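PDB 4XCB: oxidase/hydroxylase from Streptomyces hygroscopicus subsp. hygroscopicus, which acts in orthosomycin biosynthesis as a non-haem, 2-oxoglutarate-dependent oxygenase that catalyses an oxidative cyclization, here holding hygromycin B and nickel. Local coordinates for the interface of chains A and B. Coordinates in Å, arbitrary orientation; residue numbers count along the deposited sequence, not the author numbering. Chains: chain A/B, oxidase/hydroxylase.

The interface of chains A and B. Residues chain A 12-13, 16-17, 164; chain B 161, 164-167.
A:Asp16, on helix 9-18, turns its carboxylate to B:Asn166 across a two-fold interface between copies of this phytanoyl-CoA dioxygenase-family, double-stranded beta-helix enzyme; the symmetry repeats the patch with the chains exchanged, but whether this pairing forms in solution the structure alone does not show. Aspartate offers two oxygens that can be gripped separately, and asparagine can donate from both backbone and side chain. A:Asp16 OD2 accepts a hydrogen bond from the backbone N of B:Asn166 at 2.8 Å (161° at H), and A:Asp16 OD1 accepts one from B:Asn166 ND2 at 3.0 Å. Both donors come from the syn side, somewhat out of the carboxylate plane, which lies 37° from the amide plane. Water 1 links A:Asp16 OD2 to B:Phe167 N.

Within chain A, A:Lys164 NZ forms a salt bridge with A:Asp16 OD1 at 2.9 Å, from the carboxylate face opposite B:Asn166 ND2, which would favour a charged carboxylate. The extended chains of A:Lys164 and B:Lys164 run antiparallel, long enough for their methylenes to touch while each terminal amine donates to the other's backbone carbonyl from above its plane: A:Lys164 NZ meets B:Lys164 O at 2.8 Å, and B:Lys164 NZ meets A:Lys164 O at 3.0 Å. The presumably charged tips lie at opposite ends of the pair. Water 2 joins A:Lys164 NZ to B:Gly161 O.

Among apolar contacts, the flat B:Phe167 ring covers aliphatic A:Leu12 CB near its rim, and its CD2 lies against A:Asp16 CB. Small B:Ala165 rests its methyl against both A:Tyr13 CE1 and A:Thr17 CG2, with B:Ala165 CB 3.7 Å from A:Thr17 CG2. A:Thr17 OG1 bonds to A:Tyr13 O, satisfying the hydroxyl within its own helix while the methyl faces chain B.

A:Tyr13 makes a ring-edge contact: CG anti to the backbone N carries its broad aromatic ring toward B:Phe167 O, which lies in the ring plane.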
ATOM      1  N   LEU A  12      -6.172 -19.190   3.630  1.00 11.42           N
ATOM      2  CA  LEU A  12      -5.787 -17.774   3.694  1.00 11.90           C
ATOM      3  C   LEU A  12      -5.299 -17.263   2.343  1.00 14.51           C
ATOM      4  O   LEU A  12      -5.626 -16.138   1.942  1.00 10.53           O
ATOM      5  CB  LEU A  12      -4.709 -17.546   4.756  1.00 13.59           C
ATOM      6  CG  LEU A  12      -5.169 -17.741   6.196  1.00 17.50           C
ATOM      7  CD1 LEU A  12      -3.986 -17.842   7.133  1.00 21.70           C
ATOM      8  CD2 LEU A  12      -6.060 -16.573   6.591  1.00 14.80           C
ATOM      9  N   TYR A  13      -4.515 -18.085   1.644  1.00 13.32           N
ATOM     10  CA  TYR A  13      -3.984 -17.671   0.347  1.00 12.88           C
ATOM     11  C   TYR A  13      -5.123 -17.387  -0.606  1.00  9.58           C
ATOM     12  O   TYR A  13      -5.136 -16.359  -1.290  1.00 11.72           O
ATOM     13  CB  TYR A  13      -3.068 -18.736  -0.261  1.00 13.05           C
ATOM     14  CG  TYR A  13      -2.497 -18.324  -1.606  1.00 10.87           C
ATOM     15  CD1 TYR A  13      -1.255 -17.693  -1.689  1.00 12.47           C
ATOM     16  CD2 TYR A  13      -3.191 -18.555  -2.785  1.00 12.78           C
ATOM     17  CE1 TYR A  13      -0.726 -17.326  -2.923  1.00 12.21           C
ATOM     18  CE2 TYR A  13      -2.679 -18.180  -4.005  1.00 12.90           C
ATOM     19  CZ  TYR A  13      -1.450 -17.564  -4.067  1.00 11.84           C
ATOM     20  OH  TYR A  13      -0.963 -17.207  -5.302  1.00 11.92           O
ATOM     21  N   ASP A  16      -7.220 -14.273   0.393  1.00 10.38           N
ATOM     22  CA  ASP A  16      -6.473 -13.071   0.074  1.00  8.54           C
ATOM     23  C   ASP A  16      -6.539 -12.803  -1.420  1.00  9.64           C
ATOM     24  O   ASP A  16      -6.791 -11.684  -1.858  1.00 11.60           O
ATOM     25  CB  ASP A  16      -5.024 -13.213   0.524  1.00 14.17           C
ATOM     26  CG  ASP A  16      -4.137 -12.102   0.005  1.00 13.15           C
ATOM     27  OD1 ASP A  16      -4.458 -10.912   0.203  1.00 11.97           O
ATOM     28  OD2 ASP A  16      -3.084 -12.419  -0.598  1.00 15.14           O
ATOM     29  N   THR A  17      -6.311 -13.843  -2.218  1.00 10.05           N
ATOM     30  CA  THR A  17      -6.132 -13.606  -3.643  1.00 12.09           C
ATOM     31  C   THR A  17      -7.444 -13.468  -4.404  1.00 11.95           C
ATOM     32  O   THR A  17      -7.473 -12.848  -5.469  1.00 15.29           O
ATOM     33  CB  THR A  17      -5.299 -14.721  -4.299  1.00 11.11           C
ATOM     34  OG1 THR A  17      -5.825 -16.006  -3.947  1.00  9.97           O
ATOM     35  CG2 THR A  17      -3.847 -14.617  -3.854  1.00 13.28           C
ATOM     36  N   LYS A 164      -9.396  -5.881  -5.055  1.00 11.99           N
ATOM     37  CA  LYS A 164      -8.157  -5.106  -5.002  1.00 12.71           C
ATOM     38  C   LYS A 164      -8.030  -4.180  -6.217  1.00 11.77           C
ATOM     39  O   LYS A 164      -6.940  -3.701  -6.527  1.00 16.55           O
ATOM     40  CB  LYS A 164      -6.935  -6.028  -4.902  1.00 13.14           C
ATOM     41  CG  LYS A 164      -6.918  -6.917  -3.661  1.00 12.90           C
ATOM     42  CD  LYS A 164      -5.627  -7.719  -3.564  1.00 13.40           C
ATOM     43  CE  LYS A 164      -5.559  -8.552  -2.290  1.00 13.83           C
ATOM     44  NZ  LYS A 164      -4.374  -9.477  -2.332  1.00 13.82           N
TER
ATOM     45  N   GLY B 161      -5.282 -13.982  -9.030  1.00 11.87           N
ATOM     46  CA  GLY B 161      -4.908 -12.981  -8.040  1.00 13.06           C
ATOM     47  C   GLY B 161      -3.491 -13.093  -7.511  1.00 15.85           C
ATOM     48  O   GLY B 161      -3.101 -12.370  -6.599  1.00 13.58           O
ATOM     49  N   LYS B 164      -1.045 -10.200  -6.779  1.00 10.49           N
ATOM     50  CA  LYS B 164      -1.201  -9.317  -5.604  1.00 12.00           C
ATOM     51  C   LYS B 164      -1.263 -10.126  -4.306  1.00 14.81           C
ATOM     52  O   LYS B 164      -1.742  -9.637  -3.258  1.00 13.31           O
ATOM     53  CB  LYS B 164      -2.450  -8.429  -5.733  1.00 12.68           C
ATOM     54  CG  LYS B 164      -2.382  -7.448  -6.930  1.00  9.73           C
ATOM     55  CD  LYS B 164      -3.677  -6.664  -7.085  1.00 15.46           C
ATOM     56  CE  LYS B 164      -3.572  -5.544  -8.122  1.00 17.26           C
ATOM     57  NZ  LYS B 164      -4.907  -4.924  -8.360  1.00 15.05           N
ATOM     58  N   ALA B 165      -0.789 -11.365  -4.369  1.00 13.28           N
ATOM     59  CA  ALA B 165      -0.750 -12.253  -3.206  1.00 15.74           C
ATOM     60  C   ALA B 165       0.124 -11.693  -2.089  1.00 12.01           C
ATOM     61  O   ALA B 165       1.206 -11.148  -2.340  1.00 14.14           O
ATOM     62  CB  ALA B 165      -0.243 -13.642  -3.604  1.00 13.51           C
ATOM     63  N   ASN B 166      -0.348 -11.853  -0.858  1.00 11.72           N
ATOM     64  CA  ASN B 166       0.409 -11.468   0.323  1.00 13.19           C
ATOM     65  C   ASN B 166       1.055 -12.660   1.034  1.00 13.37           C
ATOM     66  O   ASN B 166       1.918 -12.481   1.886  1.00 14.76           O
ATOM     67  CB  ASN B 166      -0.508 -10.705   1.289  1.00 12.45           C
ATOM     68  CG  ASN B 166      -0.839  -9.326   0.788  1.00 15.97           C
ATOM     69  OD1 ASN B 166       0.060  -8.528   0.531  1.00 18.99           O
ATOM     70  ND2 ASN B 166      -2.122  -9.035   0.626  1.00 16.16           N
ATOM     71  N   PHE B 167       0.651 -13.881   0.657  1.00 10.95           N
ATOM     72  CA  PHE B 167       1.144 -15.103   1.287  1.00 13.92           C
ATOM     73  C   PHE B 167       1.906 -15.926   0.245  1.00 13.44           C
ATOM     74  O   PHE B 167       1.558 -15.877  -0.931  1.00 14.50           O
ATOM     75  CB  PHE B 167      -0.002 -15.960   1.846  1.00 13.43           C
ATOM     76  CG  PHE B 167      -0.786 -15.315   2.955  1.00 12.10           C
ATOM     77  CD1 PHE B 167      -0.283 -15.279   4.245  1.00 15.60           C
ATOM     78  CD2 PHE B 167      -2.044 -14.790   2.717  1.00 12.89           C
ATOM     79  CE1 PHE B 167      -1.014 -14.705   5.275  1.00 17.44           C
ATOM     80  CE2 PHE B 167      -2.784 -14.212   3.751  1.00 16.42           C
ATOM     81  CZ  PHE B 167      -2.266 -14.171   5.021  1.00 15.53           C
TER
HETATM   82  O   HOH W   1      -1.944 -14.868  -0.661  1.00 14.60           O
HETATM   83  O   HOH W   2      -4.897 -10.857  -5.041  1.00 16.36           O